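Side-chain contacts in MmeI (Methylophilus methylotrophus, PDB 5HR4), which combines restriction and modification of DNA in one enzyme and probably transfers a methyl group from S-adenosyl-L-methionine to adenine in its target DNA: residues 196-199 with 200-204; 296-299 with 300-303; 336-339 with 340-343; 489-492 with 493-496; 793-796 with 797-801. All blocks are in the same frame, centred on the assembly; numbering follows the deposited sequence.

Overall arrangement
The five contacts are local, each a turn or an end of a helix, and they follow one another along the chain without touching. Contact 2 borders the sinefungin pocket through F299, and the centres of contacts 2 and 4 are about 23 Å apart. Contact 4 brings K489 to the bound DNA, where it makes a weak bond to a base. Contact 1 holds a calcium ligand, D201, and its nearest atoms come within about 9 Å of contact 2. Contact 3 sits at the surface, about 30 Å from the DNA at its nearest atom. Contact 5 belongs to the target recognition region; its centre is about 58 Å from that of contact 1, across the chain's centre.

Contact 1: 196-199 with 200-204. With CA (calcium ion), chain G.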
# COMPACT_ATOMS: atom_id res chain seq x y z
N CYS A 196 -6.54 20.92 -23.72
CA CYS A 196 -6.59 22.30 -24.17
C CYS A 196 -5.85 23.22 -23.20
O CYS A 196 -5.15 24.15 -23.63
CB CYS A 196 -8.04 22.74 -24.36
SG CYS A 196 -8.81 21.96 -25.80
N LEU A 197 -5.97 22.98 -21.88
CA LEU A 197 -5.28 23.86 -20.94
C LEU A 197 -3.77 23.75 -21.11
O LEU A 197 -3.07 24.76 -21.11
CB LEU A 197 -5.70 23.53 -19.51
CG LEU A 197 -7.16 23.86 -19.21
CD1 LEU A 197 -7.57 23.22 -17.93
CD2 LEU A 197 -7.36 25.36 -19.15
N PHE A 198 -3.27 22.53 -21.30
CA PHE A 198 -1.85 22.35 -21.56
C PHE A 198 -1.44 22.97 -22.90
O PHE A 198 -0.35 23.53 -23.03
CB PHE A 198 -1.52 20.86 -21.52
CG PHE A 198 -0.12 20.53 -21.95
CD1 PHE A 198 0.94 20.65 -21.06
CD2 PHE A 198 0.15 20.11 -23.26
CE1 PHE A 198 2.25 20.33 -21.44
CE2 PHE A 198 1.43 19.79 -23.65
CZ PHE A 198 2.50 19.91 -22.74
N ALA A 199 -2.32 22.88 -23.91
CA ALA A 199 -1.93 23.23 -25.26
C ALA A 199 -1.75 24.74 -25.44
O ALA A 199 -0.86 25.17 -26.18
CB ALA A 199 -2.95 22.71 -26.27
N GLU A 200 -2.59 25.55 -24.79
CA GLU A 200 -2.45 26.99 -25.02
C GLU A 200 -1.23 27.56 -24.31
O GLU A 200 -0.76 28.65 -24.69
CB GLU A 200 -3.71 27.74 -24.58
CG GLU A 200 -4.03 27.68 -23.11
CD GLU A 200 -5.33 28.43 -22.80
OE1 GLU A 200 -5.73 29.25 -23.67
OE2 GLU A 200 -5.95 28.21 -21.72
N ASP A 201 -0.70 26.85 -23.32
CA ASP A 201 0.46 27.27 -22.55
C ASP A 201 1.76 26.72 -23.12
O ASP A 201 2.83 26.91 -22.54
CB ASP A 201 0.30 26.83 -21.10
CG ASP A 201 -0.65 27.70 -20.35
OD1 ASP A 201 -0.95 28.78 -20.90
OD2 ASP A 201 -1.07 27.31 -19.23
N THR A 202 1.67 26.01 -24.22
CA THR A 202 2.80 25.54 -24.98
C THR A 202 2.59 26.05 -26.41
O THR A 202 1.75 26.93 -26.65
CB THR A 202 2.89 24.01 -24.85
OG1 THR A 202 2.98 23.68 -23.45
CG2 THR A 202 4.12 23.49 -25.55
N THR A 203 3.33 25.51 -27.35
CA THR A 203 3.24 25.97 -28.72
C THR A 203 2.27 25.14 -29.55
O THR A 203 2.30 25.23 -30.78
CB THR A 203 4.62 25.95 -29.34
OG1 THR A 203 5.21 24.66 -29.10
CG2 THR A 203 5.48 27.02 -28.67
N ILE A 204 1.41 24.35 -28.91
CA ILE A 204 0.46 23.54 -29.66
C ILE A 204 -0.64 24.42 -30.24
O ILE A 204 -0.89 24.41 -31.45
CB ILE A 204 -0.12 22.42 -28.79
CG1 ILE A 204 1.00 21.48 -28.34
CG2 ILE A 204 -1.14 21.65 -29.60
CD1 ILE A 204 0.52 20.33 -27.51
CA CA G . -2.49 29.28 -19.10
O HOH W 1 -3.58 30.61 -20.79
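The calcium site is built near the C-terminal end of helix 183-200, where F198 and A199 meet T202 and I204. D201 is the metal ligand here. Both carboxylate oxygens of D201 hold the calcium ion, OD1 and OD2 each at 2.4 Å, so the group is bidentate and its rotation is fixed. Water 1, Q158, C283 and L285 complete the site, and W287 N also bonds to D201 OD2. In the last turn E200 N bonds to C196 O at 3.1 Å. E200 stretches out alongside L197, and its OE1 accepts a bond from Q211 N. Beyond it the chain turns away, held by weaker bonds. T202 N reaches A199 O at 3.3 Å, and T202 OG1 makes a weak bond to F198 O. The same hydroxyl lies over one face of the F198 ring, toward the rim. With chi1 at 172° the F198 ring swings away from its own amide nitrogen, toward T202 and I204. L428 of helix 416-440 also packs on this ring. Replacing F198 by alanine would probably leave a gap between the turn and helix 416-440, with I204 CD1 without its aromatic neighbour and the T202 hydroxyl without the ring beside it. I204 CB also packs 3.8 Å from A199 CB, while I204 CD1 stands 4.0 Å from F198 CE2.

Contact 2: 296-299 with 300-303; sequences GSLF and QSIM. With SFG (sinefungin), chain H.
Q300 is tied to G296 by a helical bond from its backbone N to G296 O, 2.9 Å long. Its side chain runs out extended from CG, which passes beside the same G296 O. Its OE1 accepts a bond from Y315 N. S301 comes next and grips the carbonyl of L298 twice. The backbone N of S301 lies 3.1 Å from L298 O, well above the carbonyl plane. S301 OG donates to the same L298 O, also at 3.1 Å, but from only 17° out of that plane. The hydroxyl folds back between its own N and carbonyl carbon (chi1 82°), which turns it toward the preceding turn. S301 N makes a further, weak bond to S297 O. This last part of helix 292-301 lies beside the sinefungin pocket, and F299 is one of the pocket residues. The F299 ring comes to the ribose with CZ 3.1 Å from O3' of sinefungin. P418 and I421 of helix 416-440 pack on this ring too. I302 follows in the loop, its CG1 3.5 Å from F299 O. Its side chain also touches H173 of helix 163-178 and F417. M303 then bends back to the phenylalanine in a Met-aromatic contact. M303 SD stands 4.0 Å from F299 CE1 and 5.1 Å from the ring centroid. The approach is oblique, 58° off the ring normal. A313 touches both M303 and F299.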
# COMPACT_ATOMS: atom_id res chain seq x y z
N GLY A 296 -1.92 12.70 -10.42
CA GLY A 296 -2.39 11.89 -9.32
C GLY A 296 -3.38 12.60 -8.43
O GLY A 296 -4.36 12.01 -7.97
N SER A 297 -3.14 13.90 -8.19
CA SER A 297 -4.05 14.67 -7.35
C SER A 297 -5.39 14.83 -8.02
O SER A 297 -6.43 14.80 -7.35
CB SER A 297 -3.44 16.03 -7.05
OG SER A 297 -2.27 15.88 -6.28
N LEU A 298 -5.39 15.04 -9.34
CA LEU A 298 -6.63 15.13 -10.10
C LEU A 298 -7.43 13.84 -10.01
O LEU A 298 -8.60 13.82 -9.62
CB LEU A 298 -6.30 15.45 -11.55
CG LEU A 298 -7.51 15.41 -12.46
CD1 LEU A 298 -8.50 16.46 -12.02
CD2 LEU A 298 -7.05 15.65 -13.90
N PHE A 299 -6.78 12.73 -10.39
CA PHE A 299 -7.33 11.40 -10.22
C PHE A 299 -7.94 11.22 -8.83
O PHE A 299 -9.07 10.74 -8.69
CB PHE A 299 -6.20 10.40 -10.50
CG PHE A 299 -6.42 9.01 -9.98
CD1 PHE A 299 -7.66 8.40 -10.04
CD2 PHE A 299 -5.35 8.29 -9.46
CE1 PHE A 299 -7.85 7.11 -9.56
CE2 PHE A 299 -5.53 7.00 -8.98
CZ PHE A 299 -6.79 6.41 -9.04
N GLN A 300 -7.23 11.64 -7.79
CA GLN A 300 -7.69 11.38 -6.43
C GLN A 300 -8.85 12.29 -6.02
O GLN A 300 -9.70 11.88 -5.23
CB GLN A 300 -6.54 11.53 -5.45
CG GLN A 300 -5.58 10.35 -5.42
CD GLN A 300 -4.59 10.45 -4.27
OE1 GLN A 300 -3.52 9.82 -4.26
NE2 GLN A 300 -4.94 11.26 -3.30
N SER A 301 -8.94 13.50 -6.57
CA SER A 301 -9.86 14.51 -6.07
C SER A 301 -11.30 14.30 -6.50
O SER A 301 -12.18 15.06 -6.07
CB SER A 301 -9.43 15.89 -6.56
OG SER A 301 -9.92 16.06 -7.88
N ILE A 302 -11.57 13.33 -7.36
CA ILE A 302 -12.94 13.08 -7.79
C ILE A 302 -13.52 11.88 -7.06
O ILE A 302 -14.53 11.33 -7.50
CB ILE A 302 -13.05 12.91 -9.31
CG1 ILE A 302 -12.30 11.66 -9.79
CG2 ILE A 302 -12.56 14.15 -10.05
CD1 ILE A 302 -13.15 10.71 -10.68
N MET A 303 -12.93 11.45 -5.95
CA MET A 303 -13.35 10.19 -5.35
C MET A 303 -13.79 10.36 -3.90
O MET A 303 -13.20 11.13 -3.14
CB MET A 303 -12.23 9.16 -5.48
CG MET A 303 -11.93 8.93 -6.97
SD MET A 303 -11.28 7.31 -7.45
CE MET A 303 -11.50 6.40 -5.94
N SFG H . -0.01 3.70 -9.79
CA SFG H . -1.13 4.59 -10.00
C SFG H . -0.60 6.01 -9.98
O SFG H . 0.63 6.18 -9.78
OXT SFG H . -1.35 7.00 -10.17
CB SFG H . -2.17 4.40 -8.90
CG SFG H . -2.55 2.93 -8.86
CD SFG H . -3.36 2.75 -7.60
NE SFG H . -2.42 2.62 -6.50
C5' SFG H . -4.28 1.52 -7.69
C4' SFG H . -5.24 1.52 -8.93
O4' SFG H . -5.70 0.31 -9.10
C3' SFG H . -6.51 2.37 -8.74
O3' SFG H . -6.44 3.40 -9.62
C2' SFG H . -7.71 1.43 -9.04
O2' SFG H . -8.75 2.10 -9.88
C1' SFG H . -7.19 0.46 -9.71
N9 SFG H . -7.80 -0.81 -9.47
C8 SFG H . -8.28 -1.29 -8.32
N7 SFG H . -8.72 -2.53 -8.54
C5 SFG H . -8.50 -2.82 -9.83
C6 SFG H . -8.78 -3.94 -10.56
N6 SFG H . -9.38 -5.21 -10.21
N1 SFG H . -8.48 -4.01 -11.85
C2 SFG H . -7.89 -2.94 -12.44
N3 SFG H . -7.62 -1.82 -11.72
C4 SFG H . -7.93 -1.76 -10.41

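Contact 3: 336-339 with 340-343; sequences EFEK and VKNN
F337 and K341 make a surface contact of the CH-pi kind where helix 318-340 ends. CB of K341 lies over one face of the F337 ring, 4.3 Å from its centroid and 18° off the ring normal. It sits toward the rim, nearest to CE1. CG of F337 is anti to the backbone N (chi1 175°), which sets one ring face against K341 CB. L380, E383 and V384 of helix 368-388 also pack on this ring, as do L347 and F350 of the next helix, 344-355. The aromatic group is therefore shared by three helices. The carbonyl of F337 ties the helix end. F337 O accepts V340 N at 3.2 Å, from above the carbonyl plane, and takes a weak, bent bond from K341 N (2.9 Å). V340 N also bonds weakly to E336 O, and V340 CG2 rests 3.5 Å from that same oxygen. E338 and K341 run side by side, pointing the same way. They are paired as a salt bridge, but the charged ends are modelled too close together, so its detail is doubtful. E336 OE1 forms a salt bridge with K353 of helix 344-355. Residues 340-343 form a type I beta turn, with N343 N bonded to V340 O at 3.0 Å. N343 then caps K346 N, which makes this a compact connection from one helix end to the N-cap of the next.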
# COMPACT_ATOMS: atom_id res chain seq x y z
N GLU A 336 24.55 0.17 -19.97
CA GLU A 336 24.72 -0.27 -21.36
C GLU A 336 24.97 0.91 -22.28
O GLU A 336 25.85 0.84 -23.15
CB GLU A 336 23.50 -1.07 -21.82
CG GLU A 336 23.62 -1.68 -23.23
CD GLU A 336 22.34 -2.43 -23.66
OE1 GLU A 336 21.45 -2.59 -22.79
OE2 GLU A 336 22.23 -2.84 -24.84
N PHE A 337 24.26 2.02 -22.07
CA PHE A 337 24.49 3.21 -22.87
C PHE A 337 25.93 3.67 -22.77
O PHE A 337 26.61 3.86 -23.78
CB PHE A 337 23.55 4.34 -22.45
CG PHE A 337 23.82 5.63 -23.17
CD1 PHE A 337 23.70 5.71 -24.56
CD2 PHE A 337 24.22 6.77 -22.47
CE1 PHE A 337 23.97 6.92 -25.24
CE2 PHE A 337 24.48 7.97 -23.13
CZ PHE A 337 24.37 8.05 -24.52
N GLU A 338 26.44 3.83 -21.55
CA GLU A 338 27.80 4.31 -21.40
C GLU A 338 28.84 3.36 -21.99
O GLU A 338 29.94 3.80 -22.33
CB GLU A 338 28.07 4.60 -19.93
CG GLU A 338 27.15 5.68 -19.32
CD GLU A 338 27.33 7.09 -19.93
OE1 GLU A 338 28.29 7.31 -20.71
OE2 GLU A 338 26.53 7.99 -19.61
N LYS A 339 28.52 2.08 -22.15
CA LYS A 339 29.52 1.16 -22.68
C LYS A 339 29.58 1.14 -24.21
O LYS A 339 30.62 0.78 -24.77
CB LYS A 339 29.25 -0.25 -22.13
CG LYS A 339 30.24 -1.31 -22.57
CD LYS A 339 30.18 -2.52 -21.65
CE LYS A 339 28.79 -3.11 -21.61
NZ LYS A 339 28.78 -4.39 -20.84
N VAL A 340 28.51 1.53 -24.89
CA VAL A 340 28.44 1.47 -26.34
C VAL A 340 28.31 2.85 -26.98
O VAL A 340 28.31 2.95 -28.21
CB VAL A 340 27.29 0.56 -26.81
CG1 VAL A 340 27.32 -0.78 -26.06
CG2 VAL A 340 25.96 1.25 -26.61
N LYS A 341 28.23 3.91 -26.17
CA LYS A 341 28.00 5.27 -26.66
C LYS A 341 29.02 5.74 -27.69
O LYS A 341 28.70 6.64 -28.48
CB LYS A 341 27.99 6.22 -25.45
CG LYS A 341 28.69 7.56 -25.64
CD LYS A 341 28.61 8.42 -24.39
CE LYS A 341 29.60 7.95 -23.36
NZ LYS A 341 29.44 8.65 -22.04
N ASN A 342 30.23 5.17 -27.72
CA ASN A 342 31.30 5.64 -28.61
C ASN A 342 31.46 4.78 -29.87
O ASN A 342 32.37 5.02 -30.67
CB ASN A 342 32.64 5.71 -27.86
CG ASN A 342 32.73 6.94 -26.95
OD1 ASN A 342 32.28 8.03 -27.29
ND2 ASN A 342 33.34 6.75 -25.78
N ASN A 343 30.58 3.80 -30.05
CA ASN A 343 30.55 2.90 -31.20
C ASN A 343 29.23 3.16 -31.92
O ASN A 343 28.17 2.75 -31.44
CB ASN A 343 30.68 1.45 -30.73
CG ASN A 343 30.53 0.44 -31.84
OD1 ASN A 343 29.79 0.62 -32.81
ND2 ASN A 343 31.24 -0.67 -31.69

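Contact 4: 489-492 with 493-496. With nucleotides of chain B.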
# COMPACT_ATOMS: atom_id res chain seq x y z
N LYS A 489 -11.78 -6.27 4.64
CA LYS A 489 -12.23 -4.95 4.24
C LYS A 489 -12.68 -4.91 2.78
O LYS A 489 -12.91 -3.82 2.24
CB LYS A 489 -11.13 -3.89 4.46
CG LYS A 489 -10.50 -3.80 5.89
CD LYS A 489 -11.54 -3.68 7.03
CE LYS A 489 -11.03 -2.87 8.24
NZ LYS A 489 -10.40 -3.70 9.35
N GLN A 490 -12.80 -6.07 2.11
CA GLN A 490 -13.00 -6.10 0.67
C GLN A 490 -14.43 -6.50 0.30
O GLN A 490 -15.08 -7.28 0.99
CB GLN A 490 -11.98 -7.03 -0.01
CG GLN A 490 -11.53 -8.22 0.83
CD GLN A 490 -10.60 -9.18 0.08
OE1 GLN A 490 -11.06 -10.22 -0.41
NE2 GLN A 490 -9.29 -8.87 0.05
N THR A 491 -14.91 -5.94 -0.81
CA THR A 491 -16.30 -6.08 -1.20
C THR A 491 -16.55 -7.47 -1.79
O THR A 491 -15.61 -8.16 -2.20
CB THR A 491 -16.66 -4.99 -2.21
OG1 THR A 491 -15.94 -5.18 -3.43
CG2 THR A 491 -16.35 -3.59 -1.66
N PRO A 492 -17.81 -7.94 -1.81
CA PRO A 492 -18.04 -9.31 -2.31
C PRO A 492 -17.46 -9.54 -3.69
O PRO A 492 -16.98 -10.64 -3.99
CB PRO A 492 -19.57 -9.45 -2.28
CG PRO A 492 -20.06 -8.40 -1.33
CD PRO A 492 -19.08 -7.27 -1.46
N GLY A 493 -17.46 -8.50 -4.53
CA GLY A 493 -16.82 -8.60 -5.83
C GLY A 493 -15.33 -8.87 -5.77
O GLY A 493 -14.81 -9.70 -6.51
N GLN A 494 -14.60 -8.17 -4.88
CA GLN A 494 -13.15 -8.38 -4.90
C GLN A 494 -12.71 -9.62 -4.13
O GLN A 494 -11.65 -10.17 -4.46
CB GLN A 494 -12.38 -7.15 -4.40
CG GLN A 494 -12.96 -6.37 -3.28
CD GLN A 494 -12.56 -4.90 -3.34
OE1 GLN A 494 -12.86 -4.11 -2.43
NE2 GLN A 494 -11.91 -4.51 -4.41
N LYS A 495 -13.49 -10.12 -3.17
CA LYS A 495 -13.19 -11.46 -2.66
C LYS A 495 -13.36 -12.50 -3.76
O LYS A 495 -12.55 -13.43 -3.88
CB LYS A 495 -14.09 -11.83 -1.47
CG LYS A 495 -14.01 -10.95 -0.22
CD LYS A 495 -15.17 -11.31 0.75
CE LYS A 495 -15.43 -10.29 1.86
NZ LYS A 495 -16.90 -9.95 1.97
N ALA A 496 -14.39 -12.36 -4.58
CA ALA A 496 -14.61 -13.34 -5.63
C ALA A 496 -13.51 -13.26 -6.68
O ALA A 496 -13.00 -14.29 -7.13
CB ALA A 496 -15.99 -13.13 -6.25
P DG B 6 -2.91 -5.76 7.86
OP1 DG B 6 -2.30 -5.71 6.50
OP2 DG B 6 -2.04 -5.58 9.07
O5' DG B 6 -4.15 -4.74 7.87
C5' DG B 6 -5.19 -4.93 6.91
C4' DG B 6 -6.27 -3.88 7.05
O4' DG B 6 -6.93 -4.01 8.34
C3' DG B 6 -5.80 -2.44 6.97
O3' DG B 6 -6.85 -1.66 6.46
C2' DG B 6 -5.53 -2.10 8.44
C1' DG B 6 -6.60 -2.92 9.18
N9 DG B 6 -6.15 -3.45 10.47
C8 DG B 6 -4.88 -3.81 10.82
N7 DG B 6 -4.78 -4.24 12.05
C5 DG B 6 -6.06 -4.16 12.55
C6 DG B 6 -6.57 -4.50 13.82
O6 DG B 6 -5.95 -4.95 14.80
N1 DG B 6 -7.94 -4.26 13.92
C2 DG B 6 -8.72 -3.77 12.90
N2 DG B 6 -10.02 -3.61 13.18
N3 DG B 6 -8.26 -3.45 11.70
C4 DG B 6 -6.93 -3.68 11.59
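Q490 lies across K495 at the start of helix 492-502, where P492 takes up the first turn after the loop that follows strand 477-480. The aliphatic parts of the two side chains cross obliquely, with CG of Q490 3.8 Å from CG of K495. CB of Q490 also rests 3.5 Å from CG of Q494. The far amide nitrogen of Q490 makes a weak bond to G486 O. K495 lies against the loop through its backbone as well. K495 N donates to T491 O at 3.0 Å, an almost straight bond with an angle of 168° at the hydrogen. P492 opens the helix, where a proline needs no N-H partner, and P492 O accepts A496 N at 3.2 Å. T491 before it is the N-cap. The backbone N of T491 gives a straight bond to Q494 OE1, 3.2 Å long and lying in the carbonyl plane of that amide. Here the side chain of the third helical residue accepts the N-H of the N-cap residue, one half of a capping box. N310 ND2 donates to the same OE1, which fixes the amide further. K489 leaves the turn the other way, and its NZ makes a weak bond to N3 of DG6 of chain B at 3.2 Å. That atom is on the minor-groove edge of the base. K489 and K495 each pack on a DNA phosphate as well, so the positive charge at this turn is probably matched by the backbone of the bound DNA.

Contact 5: 793-796 with 797-801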
# COMPACT_ATOMS: atom_id res chain seq x y z
N MET A 793 15.50 -14.24 22.36
CA MET A 793 15.25 -15.29 21.37
C MET A 793 13.79 -15.33 20.95
O MET A 793 13.48 -15.44 19.75
CB MET A 793 15.67 -16.64 21.94
CG MET A 793 17.15 -16.91 21.82
SD MET A 793 17.65 -16.98 20.09
CE MET A 793 18.54 -18.54 20.11
N HIS A 794 12.88 -15.27 21.92
CA HIS A 794 11.47 -15.29 21.59
C HIS A 794 11.08 -14.03 20.83
O HIS A 794 10.41 -14.11 19.80
CB HIS A 794 10.63 -15.45 22.85
CG HIS A 794 9.16 -15.42 22.59
ND1 HIS A 794 8.52 -16.36 21.81
CD2 HIS A 794 8.20 -14.54 22.98
CE1 HIS A 794 7.24 -16.07 21.73
NE2 HIS A 794 7.01 -14.98 22.43
N ASN A 795 11.51 -12.86 21.33
CA ASN A 795 11.19 -11.60 20.67
C ASN A 795 11.80 -11.52 19.28
O ASN A 795 11.23 -10.91 18.37
CB ASN A 795 11.67 -10.42 21.51
CG ASN A 795 10.77 -10.12 22.69
OD1 ASN A 795 9.72 -9.51 22.53
ND2 ASN A 795 11.19 -10.54 23.88
N CYS A 796 12.96 -12.14 19.09
CA CYS A 796 13.49 -12.22 17.74
C CYS A 796 12.58 -13.08 16.85
O CYS A 796 12.35 -12.76 15.68
CB CYS A 796 14.91 -12.77 17.77
SG CYS A 796 15.51 -13.20 16.18
N TRP A 797 12.04 -14.16 17.42
CA TRP A 797 11.09 -14.99 16.68
C TRP A 797 9.84 -14.19 16.34
O TRP A 797 9.47 -14.06 15.17
CB TRP A 797 10.75 -16.24 17.48
CG TRP A 797 9.92 -17.20 16.72
CD1 TRP A 797 8.59 -17.47 16.89
CD2 TRP A 797 10.36 -18.03 15.64
NE1 TRP A 797 8.18 -18.42 16.00
CE2 TRP A 797 9.25 -18.78 15.22
CE3 TRP A 797 11.59 -18.22 15.01
CZ2 TRP A 797 9.33 -19.70 14.17
CZ3 TRP A 797 11.66 -19.12 13.98
CH2 TRP A 797 10.54 -19.86 13.57
N MET A 798 9.18 -13.63 17.36
CA MET A 798 8.03 -12.75 17.15
C MET A 798 8.29 -11.71 16.06
O MET A 798 7.43 -11.46 15.21
CB MET A 798 7.67 -12.06 18.46
CG MET A 798 6.59 -10.99 18.35
SD MET A 798 7.19 -9.35 17.86
CE MET A 798 8.37 -8.97 19.15
N ARG A 799 9.48 -11.08 16.07
CA ARG A 799 9.84 -10.04 15.09
C ARG A 799 9.86 -10.57 13.67
O ARG A 799 9.59 -9.81 12.73
CB ARG A 799 11.21 -9.46 15.40
CG ARG A 799 11.23 -8.14 16.13
CD ARG A 799 12.65 -7.77 16.51
NE ARG A 799 12.68 -7.35 17.90
CZ ARG A 799 13.27 -8.01 18.89
NH1 ARG A 799 13.94 -9.13 18.68
NH2 ARG A 799 13.20 -7.52 20.12
N ASN A 800 10.21 -11.84 13.49
CA ASN A 800 10.45 -12.38 12.16
C ASN A 800 9.27 -13.14 11.56
O ASN A 800 8.98 -12.97 10.37
CB ASN A 800 11.67 -13.28 12.19
CG ASN A 800 12.93 -12.50 12.15
OD1 ASN A 800 13.39 -12.11 11.08
ND2 ASN A 800 13.49 -12.21 13.32
N VAL A 801 8.57 -13.97 12.34
CA VAL A 801 7.47 -14.73 11.78
C VAL A 801 6.12 -14.18 12.17
O VAL A 801 5.11 -14.63 11.61
CB VAL A 801 7.53 -16.22 12.19
CG1 VAL A 801 8.94 -16.74 12.03
CG2 VAL A 801 7.02 -16.40 13.61
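C796 O is held by both nitrogens of N800. N800 ND2 gives the short bond to C796 O, 2.7 Å and nearly straight at 168°, with the oxygen in the plane of the amide. The backbone N of N800 adds a weak bond to the same oxygen. This is a side chain turned back on the preceding turn of helix 792-801, in the target recognition region. Regular helical bonds run before it. M798 N reaches H794 O at 2.8 Å, and R799 N reaches N795 O at 2.9 Å. R799 folds back over N795. The R799 guanidinium lays one face over N795 O, which is 3.2 Å above the plane and toward its rim. R799 NH2 also comes to 3.6 Å from N795 CB. The far end of the arginine forms a salt bridge with E888 of helix 888-903. With an alanine here the E888 carboxylate is likely to lose its arginine mate, and N795 O its guanidinium cover. The N795 amide has its own partners: OD1 accepts I760 N and ND2 donates to S791 O. M798 bends about its CB-CG and CG-SD bonds so that M798 CE passes 3.7 Å from N795 OD1. W797 lies on another side of the helix. A chi1 of -173° points its side chain away from the backbone N and places the indole among F820, F896 and L895. The indole NE1 bonds to T819 OG1, and V801 CG1 lies 3.6 Å above one face of the W797 ring, toward the rim.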